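Local coordinates for putative general stress protein 26 (Jannaschia sp., PDB 2QEA) that is of unknown function but probably binds a flavin, like the pyridoxamine 5'-phosphate oxidases, and may act as an oxidoreductase, at residues F46-G51 against D113-K118. Residues are numbered along the deposited sequence; the frame is centred on the assembly and turned at random.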
loop_
_atom_site.group_PDB
_atom_site.type_symbol
_atom_site.label_atom_id
_atom_site.label_comp_id
_atom_site.label_asym_id
_atom_site.label_seq_id
_atom_site.Cartn_x
_atom_site.Cartn_y
_atom_site.Cartn_z
ATOM N N PHE A 46 3.362 -9.273 -13.111
ATOM C CA PHE A 46 3.594 -10.057 -11.883
ATOM C C PHE A 46 3.899 -11.521 -12.214
ATOM O O PHE A 46 3.242 -12.104 -13.078
ATOM C CB PHE A 46 2.367 -10.028 -10.962
ATOM C CG PHE A 46 1.880 -8.648 -10.625
ATOM C CD1 PHE A 46 2.376 -7.966 -9.509
ATOM C CD2 PHE A 46 0.908 -8.029 -11.421
ATOM C CE1 PHE A 46 1.916 -6.675 -9.192
ATOM C CE2 PHE A 46 0.442 -6.747 -11.119
ATOM C CZ PHE A 46 0.944 -6.064 -10.005
ATOM N N ILE A 47 4.889 -12.097 -11.526
ATOM C CA ILE A 47 5.265 -13.510 -11.659
ATOM C C ILE A 47 4.712 -14.205 -10.409
ATOM O O ILE A 47 5.087 -13.840 -9.289
ATOM C CB ILE A 47 6.799 -13.698 -11.750
ATOM C CG1 ILE A 47 7.360 -12.966 -12.977
ATOM C CG2 ILE A 47 7.158 -15.182 -11.829
ATOM C CD1 ILE A 47 8.870 -13.059 -13.125
ATOM N N THR A 48 3.821 -15.181 -10.606
ATOM C CA THR A 48 3.183 -15.931 -9.510
ATOM C C THR A 48 3.053 -17.431 -9.828
ATOM O O THR A 48 3.404 -17.875 -10.923
ATOM C CB THR A 48 1.794 -15.327 -9.181
ATOM O OG1 THR A 48 1.242 -15.957 -8.015
ATOM C CG2 THR A 48 0.830 -15.472 -10.363
ATOM N N ALA A 49 2.578 -18.195 -8.842
ATOM C CA ALA A 49 2.379 -19.645 -8.965
ATOM C C ALA A 49 0.998 -19.954 -9.557
ATOM O O ALA A 49 0.041 -19.223 -9.289
ATOM C CB ALA A 49 2.531 -20.318 -7.604
ATOM N N LYS A 50 0.902 -21.025 -10.355
ATOM C CA LYS A 50 -0.385 -21.460 -10.957
ATOM C C LYS A 50 -1.431 -21.897 -9.916
ATOM O O LYS A 50 -2.630 -21.729 -10.144
ATOM C CB LYS A 50 -0.197 -22.587 -11.988
ATOM C CG LYS A 50 0.448 -22.158 -13.298
ATOM C CD LYS A 50 0.347 -23.264 -14.349
ATOM C CE LYS A 50 1.020 -22.865 -15.661
ATOM N NZ LYS A 50 1.039 -23.981 -16.645
ATOM N N GLY A 51 -0.971 -22.452 -8.792
ATOM C CA GLY A 51 -1.848 -22.877 -7.696
ATOM C C GLY A 51 -2.458 -21.778 -6.831
ATOM O O GLY A 51 -3.339 -22.073 -6.018
ATOM N N ASP A 113 4.929 -24.557 -12.764
ATOM C CA ASP A 113 4.177 -23.714 -11.820
ATOM C C ASP A 113 4.210 -22.208 -12.124
ATOM O O ASP A 113 3.392 -21.480 -11.570
ATOM C CB ASP A 113 4.658 -23.952 -10.375
ATOM C CG ASP A 113 4.507 -25.409 -9.922
ATOM O OD1 ASP A 113 3.915 -26.234 -10.655
ATOM O OD2 ASP A 113 4.996 -25.729 -8.816
ATOM N N VAL A 114 5.133 -21.741 -12.977
ATOM C CA VAL A 114 5.246 -20.304 -13.307
ATOM C C VAL A 114 4.016 -19.792 -14.071
ATOM O O VAL A 114 3.500 -20.480 -14.952
ATOM C CB VAL A 114 6.560 -19.978 -14.086
ATOM C CG1 VAL A 114 6.568 -18.548 -14.635
ATOM C CG2 VAL A 114 7.751 -20.173 -13.186
ATOM N N CYS A 115 3.567 -18.590 -13.699
ATOM C CA CYS A 115 2.395 -17.930 -14.277
ATOM C C CYS A 115 2.608 -16.411 -14.334
ATOM O O CYS A 115 2.707 -15.767 -13.285
ATOM C CB CYS A 115 1.167 -18.259 -13.422
ATOM S SG CYS A 115 -0.342 -17.405 -13.876
ATOM N N LEU A 116 2.684 -15.857 -15.546
ATOM C CA LEU A 116 2.860 -14.412 -15.756
ATOM C C LEU A 116 1.480 -13.748 -15.779
ATOM O O LEU A 116 0.628 -14.133 -16.586
ATOM C CB LEU A 116 3.597 -14.141 -17.077
ATOM C CG LEU A 116 3.930 -12.694 -17.476
ATOM C CD1 LEU A 116 4.841 -12.023 -16.455
ATOM C CD2 LEU A 116 4.577 -12.661 -18.855
ATOM N N LEU A 117 1.270 -12.774 -14.886
ATOM C CA LEU A 117 0.026 -11.997 -14.803
ATOM C C LEU A 117 0.274 -10.571 -15.313
ATOM O O LEU A 117 1.326 -9.989 -15.035
ATOM C CB LEU A 117 -0.508 -11.955 -13.369
ATOM C CG LEU A 117 -0.935 -13.271 -12.708
ATOM C CD1 LEU A 117 -1.423 -12.995 -11.297
ATOM C CD2 LEU A 117 -2.016 -13.996 -13.508
ATOM N N LYS A 118 -0.700 -10.031 -16.054
ATOM C CA LYS A 118 -0.641 -8.689 -16.646
ATOM C C LYS A 118 -1.816 -7.861 -16.119
ATOM O O LYS A 118 -2.976 -8.225 -16.342
ATOM C CB LYS A 118 -0.722 -8.797 -18.176
ATOM C CG LYS A 118 -0.610 -7.472 -18.950
ATOM C CD LYS A 118 -0.788 -7.686 -20.451
ATOM C CE LYS A 118 -0.647 -6.379 -21.224
ATOM N NZ LYS A 118 -0.784 -6.563 -22.694
#
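The carbonyl O of F46 takes the N-H of L117 at 2.8 Å in a nearly straight bond (177°), while L116 CA lies 3.6 Å from F46 O in a CA-H...O contact. F46 N returns a bond to L117 O, closing a hydrogen-bonded antiparallel pair. T48 and C115 form the next such pair: T48 N reaches C115 O at 3.0 Å, but the return bond from C115 N to T48 O is bent and weak (125°). Where strand 44-49 gives way to a turn, K50 N still bonds to D113 O, which A49 CA also approaches at 3.3 Å.

This pairing sets strand 44-49 against the start of the long strand 114-129, whose other edge bonds to strand 76-87, within the antiparallel sheet of the FMN-binding split-barrel type expected for this family. On the face bearing F46, T48, C115 and L117, the T48 and L117 side chains cross obliquely, with T48 CG2 3.5 Å from L117 CD1. Threonine divides the work: OG1, anti to the backbone N (chi1 -173°), bonds to T52 OG1, leaving CG2 for the leucine. The F46 ring meets F67 edge-to-face. Small C115 fits beside T48, its CB 3.4 Å from T48 O, and touches R86 of strand 76-87. On the other face I47 CG1 lies 4.4 Å from L116 CD1; isoleucine, branched at CB, suits an extended strand and packs on W97, while L116 reaches A92 and L93. Lysine suits the exposed end: K50's methylenes pass C115 CB, with K50 CE 3.5 Å from V114 O, and carry the charged amino group onward.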